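Local structure of haloacid dehalogenase-like hydrolase (3PGV) at residues R88-D91 with Q95-F98; M240-G245 with D259-L264; G247-M250 with R256-D259. The protein is a haloacid dehalogenase-like hydrolase of the Cof family that binds a divalent metal ion and probably acts as a magnesium-dependent phosphatase. One frame throughout, in Å; residues are numbered along the deposited sequence.

Interaction 1: R88-D91 with Q95-F98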
loop_
_atom_site.group_PDB
_atom_site.type_symbol
_atom_site.label_atom_id
_atom_site.label_comp_id
_atom_site.label_asym_id
_atom_site.label_seq_id
_atom_site.Cartn_x
_atom_site.Cartn_y
_atom_site.Cartn_z
ATOM N N ARG A 88 2.349 -7.941 -4.092
ATOM C CA ARG A 88 3.216 -8.913 -3.440
ATOM C C ARG A 88 2.690 -9.257 -2.046
ATOM O O ARG A 88 2.175 -8.387 -1.340
ATOM C CB ARG A 88 4.662 -8.352 -3.304
ATOM C CG ARG A 88 5.388 -8.051 -4.625
ATOM C CD ARG A 88 5.829 -9.307 -5.327
ATOM N NE ARG A 88 6.752 -9.032 -6.433
ATOM C CZ ARG A 88 6.364 -8.730 -7.670
ATOM N NH1 ARG A 88 5.071 -8.600 -7.955
ATOM N NH2 ARG A 88 7.262 -8.523 -8.623
ATOM N N VAL A 89 2.894 -10.499 -1.622
ATOM C CA VAL A 89 2.667 -10.922 -0.244
ATOM C C VAL A 89 3.860 -11.763 0.214
ATOM O O VAL A 89 4.340 -12.617 -0.537
ATOM C CB VAL A 89 1.309 -11.661 -0.035
ATOM C CG1 VAL A 89 1.320 -12.485 1.250
ATOM C CG2 VAL A 89 0.149 -10.682 -0.027
ATOM N N HIS A 90 4.388 -11.462 1.404
ATOM C CA HIS A 90 5.458 -12.237 2.008
ATOM C C HIS A 90 4.997 -12.750 3.338
ATOM O O HIS A 90 4.237 -12.071 4.021
ATOM C CB HIS A 90 6.710 -11.377 2.201
ATOM C CG HIS A 90 7.450 -11.073 0.938
ATOM N ND1 HIS A 90 6.971 -10.151 0.028
ATOM C CD2 HIS A 90 8.687 -11.472 0.547
ATOM C CE1 HIS A 90 7.897 -10.056 -0.916
ATOM N NE2 HIS A 90 8.949 -10.832 -0.649
ATOM N N ASP A 91 5.454 -13.935 3.733
ATOM C CA ASP A 91 5.165 -14.441 5.067
ATOM C C ASP A 91 6.179 -13.857 6.063
ATOM O O ASP A 91 7.071 -13.105 5.657
ATOM C CB ASP A 91 5.158 -15.997 5.098
ATOM C CG ASP A 91 6.487 -16.671 4.757
ATOM O OD1 ASP A 91 7.534 -15.979 4.784
ATOM O OD2 ASP A 91 6.490 -17.906 4.556
ATOM N N GLN A 95 9.505 -15.066 2.781
ATOM C CA GLN A 95 9.216 -15.872 1.598
ATOM C C GLN A 95 8.059 -15.242 0.818
ATOM O O GLN A 95 7.022 -14.913 1.412
ATOM C CB GLN A 95 8.899 -17.333 1.998
ATOM C CG GLN A 95 10.034 -17.998 2.826
ATOM C CD GLN A 95 9.710 -19.408 3.293
ATOM O OE1 GLN A 95 10.560 -20.299 3.269
ATOM N NE2 GLN A 95 8.498 -19.626 3.786
ATOM N N GLN A 96 8.272 -14.974 -0.487
ATOM C CA GLN A 96 7.268 -14.366 -1.335
ATOM C C GLN A 96 6.192 -15.395 -1.657
ATOM O O GLN A 96 6.475 -16.384 -2.334
ATOM C CB GLN A 96 7.909 -13.841 -2.626
ATOM C CG GLN A 96 6.930 -13.078 -3.515
ATOM C CD GLN A 96 7.574 -12.670 -4.809
ATOM O OE1 GLN A 96 8.217 -11.629 -4.907
ATOM N NE2 GLN A 96 7.438 -13.489 -5.816
ATOM N N ILE A 97 4.968 -15.199 -1.122
ATOM C CA ILE A 97 3.860 -16.125 -1.375
ATOM C C ILE A 97 3.343 -15.968 -2.802
ATOM O O ILE A 97 3.167 -16.966 -3.502
ATOM C CB ILE A 97 2.738 -15.976 -0.321
ATOM C CG1 ILE A 97 3.286 -16.219 1.128
ATOM C CG2 ILE A 97 1.540 -16.908 -0.650
ATOM C CD1 ILE A 97 4.077 -17.556 1.334
ATOM N N PHE A 98 3.131 -14.713 -3.249
ATOM C CA PHE A 98 2.702 -14.461 -4.617
ATOM C C PHE A 98 3.224 -13.147 -5.174
ATOM O O PHE A 98 3.613 -12.264 -4.427
ATOM C CB PHE A 98 1.159 -14.565 -4.770
ATOM C CG PHE A 98 0.341 -13.514 -4.042
ATOM C CD1 PHE A 98 0.339 -12.186 -4.474
ATOM C CD2 PHE A 98 -0.572 -13.881 -3.060
ATOM C CE1 PHE A 98 -0.488 -11.231 -3.867
ATOM C CE2 PHE A 98 -1.407 -12.931 -2.465
ATOM C CZ PHE A 98 -1.349 -11.605 -2.865
#

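Interaction 2: M240-G245 with D259-L264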
loop_
_atom_site.group_PDB
_atom_site.type_symbol
_atom_site.label_atom_id
_atom_site.label_comp_id
_atom_site.label_asym_id
_atom_site.label_seq_id
_atom_site.Cartn_x
_atom_site.Cartn_y
_atom_site.Cartn_z
HETATM N N MSE A 240 -9.586 -2.134 0.538
HETATM C CA MSE A 240 -9.326 -2.816 1.814
HETATM C C MSE A 240 -10.327 -2.416 2.883
HETATM O O MSE A 240 -10.857 -3.283 3.581
HETATM C CB MSE A 240 -7.883 -2.550 2.301
HETATM C CG MSE A 240 -7.530 -3.312 3.569
HETATM SE SE MSE A 240 -5.712 -3.068 4.137
HETATM C CE MSE A 240 -5.737 -1.196 4.528
ATOM N N LEU A 241 -10.594 -1.105 3.011
ATOM C CA LEU A 241 -11.487 -0.591 4.044
ATOM C C LEU A 241 -12.940 -0.954 3.807
ATOM O O LEU A 241 -13.672 -1.169 4.769
ATOM C CB LEU A 241 -11.325 0.937 4.211
ATOM C CG LEU A 241 -9.932 1.431 4.629
ATOM C CD1 LEU A 241 -9.925 2.944 4.799
ATOM C CD2 LEU A 241 -9.473 0.763 5.902
ATOM N N SER A 242 -13.369 -1.026 2.537
ATOM C CA SER A 242 -14.761 -1.370 2.219
ATOM C C SER A 242 -14.996 -2.885 2.137
ATOM O O SER A 242 -16.095 -3.339 2.439
ATOM C CB SER A 242 -15.217 -0.677 0.939
ATOM O OG SER A 242 -14.320 -0.916 -0.134
HETATM N N MSE A 243 -13.960 -3.669 1.760
HETATM C CA MSE A 243 -14.083 -5.152 1.683
HETATM C C MSE A 243 -13.983 -5.816 3.064
HETATM O O MSE A 243 -14.521 -6.883 3.258
HETATM C CB MSE A 243 -13.030 -5.747 0.744
HETATM C CG MSE A 243 -13.248 -5.390 -0.710
HETATM SE SE MSE A 243 -11.700 -5.816 -1.803
HETATM C CE MSE A 243 -11.802 -7.769 -1.765
ATOM N N ALA A 244 -13.226 -5.215 3.990
ATOM C CA ALA A 244 -13.055 -5.765 5.336
ATOM C C ALA A 244 -14.379 -5.775 6.077
ATOM O O ALA A 244 -15.258 -4.966 5.773
ATOM C CB ALA A 244 -12.040 -4.938 6.105
ATOM N N GLY A 245 -14.522 -6.690 7.044
ATOM C CA GLY A 245 -15.715 -6.757 7.892
ATOM C C GLY A 245 -15.976 -5.426 8.580
ATOM O O GLY A 245 -17.118 -4.964 8.637
ATOM N N ASP A 259 -14.963 11.026 1.292
ATOM C CA ASP A 259 -16.091 11.307 0.407
ATOM C C ASP A 259 -16.572 10.046 -0.330
ATOM O O ASP A 259 -17.778 9.875 -0.527
ATOM C CB ASP A 259 -15.721 12.398 -0.610
ATOM C CG ASP A 259 -15.475 13.773 -0.006
ATOM O OD1 ASP A 259 -15.815 13.972 1.188
ATOM O OD2 ASP A 259 -14.977 14.665 -0.741
ATOM N N LEU A 260 -15.629 9.184 -0.768
ATOM C CA LEU A 260 -15.964 7.947 -1.476
ATOM C C LEU A 260 -16.655 6.947 -0.546
ATOM O O LEU A 260 -17.559 6.227 -0.977
ATOM C CB LEU A 260 -14.705 7.319 -2.088
ATOM C CG LEU A 260 -14.938 6.091 -2.997
ATOM C CD1 LEU A 260 -15.648 6.488 -4.294
ATOM C CD2 LEU A 260 -13.629 5.365 -3.296
ATOM N N HIS A 261 -16.252 6.914 0.730
ATOM C CA HIS A 261 -16.821 5.981 1.690
ATOM C C HIS A 261 -17.326 6.684 2.949
ATOM O O HIS A 261 -16.755 6.507 4.031
ATOM C CB HIS A 261 -15.809 4.880 2.032
ATOM C CG HIS A 261 -15.456 4.015 0.862
ATOM N ND1 HIS A 261 -16.322 3.041 0.402
ATOM C CD2 HIS A 261 -14.345 4.009 0.092
ATOM C CE1 HIS A 261 -15.716 2.479 -0.632
ATOM N NE2 HIS A 261 -14.520 3.017 -0.849
ATOM N N PRO A 262 -18.454 7.437 2.850
ATOM C CA PRO A 262 -18.971 8.138 4.039
ATOM C C PRO A 262 -19.575 7.187 5.087
ATOM O O PRO A 262 -19.759 7.578 6.246
ATOM C CB PRO A 262 -20.031 9.077 3.457
ATOM C CG PRO A 262 -20.479 8.416 2.218
ATOM C CD PRO A 262 -19.281 7.717 1.653
ATOM N N GLU A 263 -19.858 5.938 4.689
ATOM C CA GLU A 263 -20.425 4.922 5.588
ATOM C C GLU A 263 -19.388 4.374 6.591
ATOM O O GLU A 263 -19.757 3.677 7.539
ATOM C CB GLU A 263 -21.060 3.765 4.781
ATOM C CG GLU A 263 -20.054 2.833 4.104
ATOM C CD GLU A 263 -19.371 3.360 2.852
ATOM O OE1 GLU A 263 -19.795 4.421 2.337
ATOM O OE2 GLU A 263 -18.459 2.666 2.343
ATOM N N LEU A 264 -18.098 4.638 6.349
ATOM C CA LEU A 264 -17.041 4.120 7.207
ATOM C C LEU A 264 -16.742 5.042 8.370
ATOM O O LEU A 264 -16.758 6.269 8.222
ATOM C CB LEU A 264 -15.760 3.838 6.397
ATOM C CG LEU A 264 -15.882 2.766 5.300
ATOM C CD1 LEU A 264 -14.584 2.589 4.581
ATOM C CD2 LEU A 264 -16.347 1.417 5.878
#

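Interaction 3: G247-M250 with R256-D259. With EDO (1,2-ethanediol), chain J.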
loop_
_atom_site.group_PDB
_atom_site.type_symbol
_atom_site.label_atom_id
_atom_site.label_comp_id
_atom_site.label_asym_id
_atom_site.label_seq_id
_atom_site.Cartn_x
_atom_site.Cartn_y
_atom_site.Cartn_z
ATOM N N GLY A 247 -14.087 -1.407 8.529
ATOM C CA GLY A 247 -13.100 -0.470 8.000
ATOM C C GLY A 247 -13.082 0.851 8.749
ATOM O O GLY A 247 -14.133 1.454 8.966
ATOM N N CYS A 248 -11.873 1.313 9.152
ATOM C CA CYS A 248 -11.699 2.600 9.848
ATOM C C CYS A 248 -10.859 3.545 9.021
ATOM O O CYS A 248 -9.751 3.185 8.607
ATOM C CB CYS A 248 -11.094 2.393 11.230
ATOM S SG CYS A 248 -12.154 1.500 12.377
ATOM N N ILE A 249 -11.346 4.776 8.827
ATOM C CA ILE A 249 -10.616 5.829 8.112
ATOM C C ILE A 249 -9.931 6.761 9.129
ATOM O O ILE A 249 -10.559 7.180 10.104
ATOM C CB ILE A 249 -11.583 6.619 7.160
ATOM C CG1 ILE A 249 -12.172 5.694 6.065
ATOM C CG2 ILE A 249 -10.887 7.854 6.541
ATOM C CD1 ILE A 249 -13.239 6.384 5.153
HETATM N N MSE A 250 -8.634 7.050 8.923
HETATM C CA MSE A 250 -7.868 7.950 9.802
HETATM C C MSE A 250 -8.412 9.369 9.700
HETATM O O MSE A 250 -8.827 9.785 8.614
HETATM C CB MSE A 250 -6.376 7.946 9.405
HETATM C CG MSE A 250 -5.754 6.554 9.379
HETATM SE SE MSE A 250 -5.928 5.648 11.066
HETATM C CE MSE A 250 -4.886 6.821 12.174
ATOM N N ARG A 256 -10.870 12.741 -0.295
ATOM C CA ARG A 256 -11.455 11.951 -1.373
ATOM C C ARG A 256 -11.832 10.542 -0.886
ATOM O O ARG A 256 -12.843 9.993 -1.325
ATOM C CB ARG A 256 -10.503 11.885 -2.583
ATOM C CG ARG A 256 -11.090 11.124 -3.777
ATOM C CD ARG A 256 -10.217 11.222 -5.011
ATOM N NE ARG A 256 -10.519 10.167 -5.974
ATOM C CZ ARG A 256 -9.852 9.984 -7.107
ATOM N NH1 ARG A 256 -8.871 10.807 -7.445
ATOM N NH2 ARG A 256 -10.158 8.973 -7.907
ATOM N N LEU A 257 -11.039 9.975 0.044
ATOM C CA LEU A 257 -11.330 8.672 0.642
ATOM C C LEU A 257 -12.558 8.774 1.543
ATOM O O LEU A 257 -13.435 7.906 1.488
ATOM C CB LEU A 257 -10.094 8.139 1.449
ATOM C CG LEU A 257 -10.319 6.820 2.260
ATOM C CD1 LEU A 257 -10.730 5.639 1.326
ATOM C CD2 LEU A 257 -9.105 6.471 3.069
ATOM N N LYS A 258 -12.627 9.844 2.359
ATOM C CA LYS A 258 -13.778 10.088 3.243
ATOM C C LYS A 258 -15.061 10.281 2.420
ATOM O O LYS A 258 -16.106 9.731 2.774
ATOM C CB LYS A 258 -13.526 11.312 4.144
ATOM C CG LYS A 258 -12.421 11.089 5.174
ATOM C CD LYS A 258 -12.075 12.368 5.903
ATOM C CE LYS A 258 -10.971 12.174 6.912
ATOM N NZ LYS A 258 -10.655 13.449 7.624
ATOM N N ASP A 259 -14.963 11.026 1.292
ATOM C CA ASP A 259 -16.091 11.307 0.407
ATOM C C ASP A 259 -16.572 10.046 -0.330
ATOM O O ASP A 259 -17.778 9.875 -0.527
ATOM C CB ASP A 259 -15.721 12.398 -0.610
ATOM C CG ASP A 259 -15.475 13.773 -0.006
ATOM O OD1 ASP A 259 -15.815 13.972 1.188
ATOM O OD2 ASP A 259 -14.977 14.665 -0.741
HETATM C C1 EDO J . -6.619 12.036 -4.743
HETATM O O1 EDO J . -7.579 12.838 -5.443
HETATM C C2 EDO J . -6.952 12.023 -3.262
HETATM O O2 EDO J . -6.002 11.212 -2.577
#

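Interaction 1: R88-D91 with Q95-F98
Val89 and Phe98 pack together on one face of a beta hairpin, strands 88-90 and 96-99, at the edge of the core sheet of the haloacid dehalogenase fold. With its CG between the backbone N and the carbonyl carbon (chi1 66°), the Phe98 ring is turned back across the hairpin and lays one face against Val89. CB of Val89 stands over that face, 4.0 Å from the centroid, a CH-pi contact, while the CG2 branch of Val89 reaches the rim and lies tightly against Phe98 CZ at 3.3 Å. The other methyl, CG1, leans toward Ile97 CB. Helix 210-220 covers this face, with Val217 on Val89 and Ala216 and Met220 on Phe98. On the reverse face Gln96 CA lies over the His90 ring, which also stacks with Tyr65. The backbones are joined by Ile97 N to Val89 O at 2.7 Å; the bond from Val89 N to Phe98 O is weak.

Toward the turn the pairing passes to Asp91, whose backbone and side chain both hold Gln95. Asp91 N donates to Gln95 O at 3.0 Å. The carboxylate then answers with both oxygens. OD2 of Asp91 receives Gln95 NE2 at 2.8 Å on its syn lone pair, the carboxylate and amide planes only 27° apart; Gln95 was modelled in two conformers, so this bond is the less certain one. OD1 of Asp91 takes the backbone N of Gln95 at 3.0 Å, from a donor well above the carboxylate plane. Asp93 N in the turn is a second donor to that same Asp91 OD1, which therefore accepts two backbone N-H groups.

Interaction 2: M240-G245 with D259-L264
His261 ND1 donates to Glu263 OE2 at 2.9 Å, a bond within the 259-264 segment that steadies the imidazole where it meets Ser242. OE2 of Glu263 accepts on its syn lone pair and sits close to the plane of the ring, which holds the imidazole against turning about CB-CG; the N-H...O angle is 149°. Both residues belong to a type I beta turn, His261 to Leu264, that follows the end of helix 255-260, and Leu264 N returns to His261 O at 3.3 Å.

Across the contact the histidine brings CE1 to Ser242, 3.6 Å from Ser242 CB and 3.7 Å from Ser242 OG. The serine hydroxyl is turned back to its own helix: OG, placed between the backbone N and the carbonyl carbon (chi1 52°), bonds to Ala238 O one turn earlier, with a weaker bond to Glu239 O. His261 CE1 therefore meets both CB and OG of Ser242 by packing alone.

The second point of touch is apolar. Leu264 sends CD1 to Leu241 CB at 3.7 Å, and its two methyls, CD1 and CD2, each come within 3.9 Å of Leu241 O. This is a small interface, 157 Å² in all, made by four residues.

In the alpha/beta core of the haloacid dehalogenase fold, helix 238-243 packs on the turn after helix 255-260 alongside strand 246-249, whose Ile249 touches both Leu241 and Leu264, while Leu241 also rests on Ala230 of strand 228-232.

Interaction 3: G247-M250 with R256-D259
Ile249 turns its CB from strand 246-249 toward helix 255-260, and the two branches that leave this atom meet different residues. The shorter branch, CG2, is anti to the backbone N and lies 3.8 Å from Lys258 CG and 4.1 Å from Leu257 CD2. On the longer branch, CG1 continues in an extended chain (chi2 175°) that carries CD1 to the helix backbone, 4.0 Å from Leu257 O and 4.1 Å from Leu257 CG. The side chains of Ile249 and Leu257 run past one another in opposite directions.

Lys258 runs past the end of the strand. Its aliphatic chain is fully extended beyond CG, passing Ile249 and bringing CE to Met250 O at 3.6 Å; the ammonium NZ then bonds to Ala251 O. On another side of the helix Arg256 gives NH1 to O1 of a 1,2-ethanediol, probably from the crystallisation liquor, 3.1 Å away and near the guanidinium plane, while its NH2 forms a salt bridge with Glu180 of helix 173-187.

The Ile249 and Lys258 contacts seat the helix of a beta-alpha-beta crossover on its first strand. The parallel strand 265-266 follows that helix and pairs with 246-249, strand 228-232 pairs along the other edge of 246-249, and helix 238-243 adds Leu241 against both Ile249 and Leu257.

How the interactions relate
Interactions 2 and 3 form one continuous patch, their centres 7 Å apart. They share Asp259 and helix 255-260; Leu241 CD1 meets Ile249 CG1 at 3.8 Å, and Leu264 CB meets Ile249 CD1 at 3.8 Å. Both lie near the calcium bound by Asp27, Asp29 and Asp233: the side chain of Met250 in interaction 3 is about 7 Å from the ion and that of Leu241 in interaction 2 about 9 Å. Interaction 1 touches neither: its centre is 26 Å and 27 Å from theirs, its nearest atoms about 10 Å and 19 Å away. The core sheet connects it with interaction 3, one at an edge strand and the other next to the opposite edge.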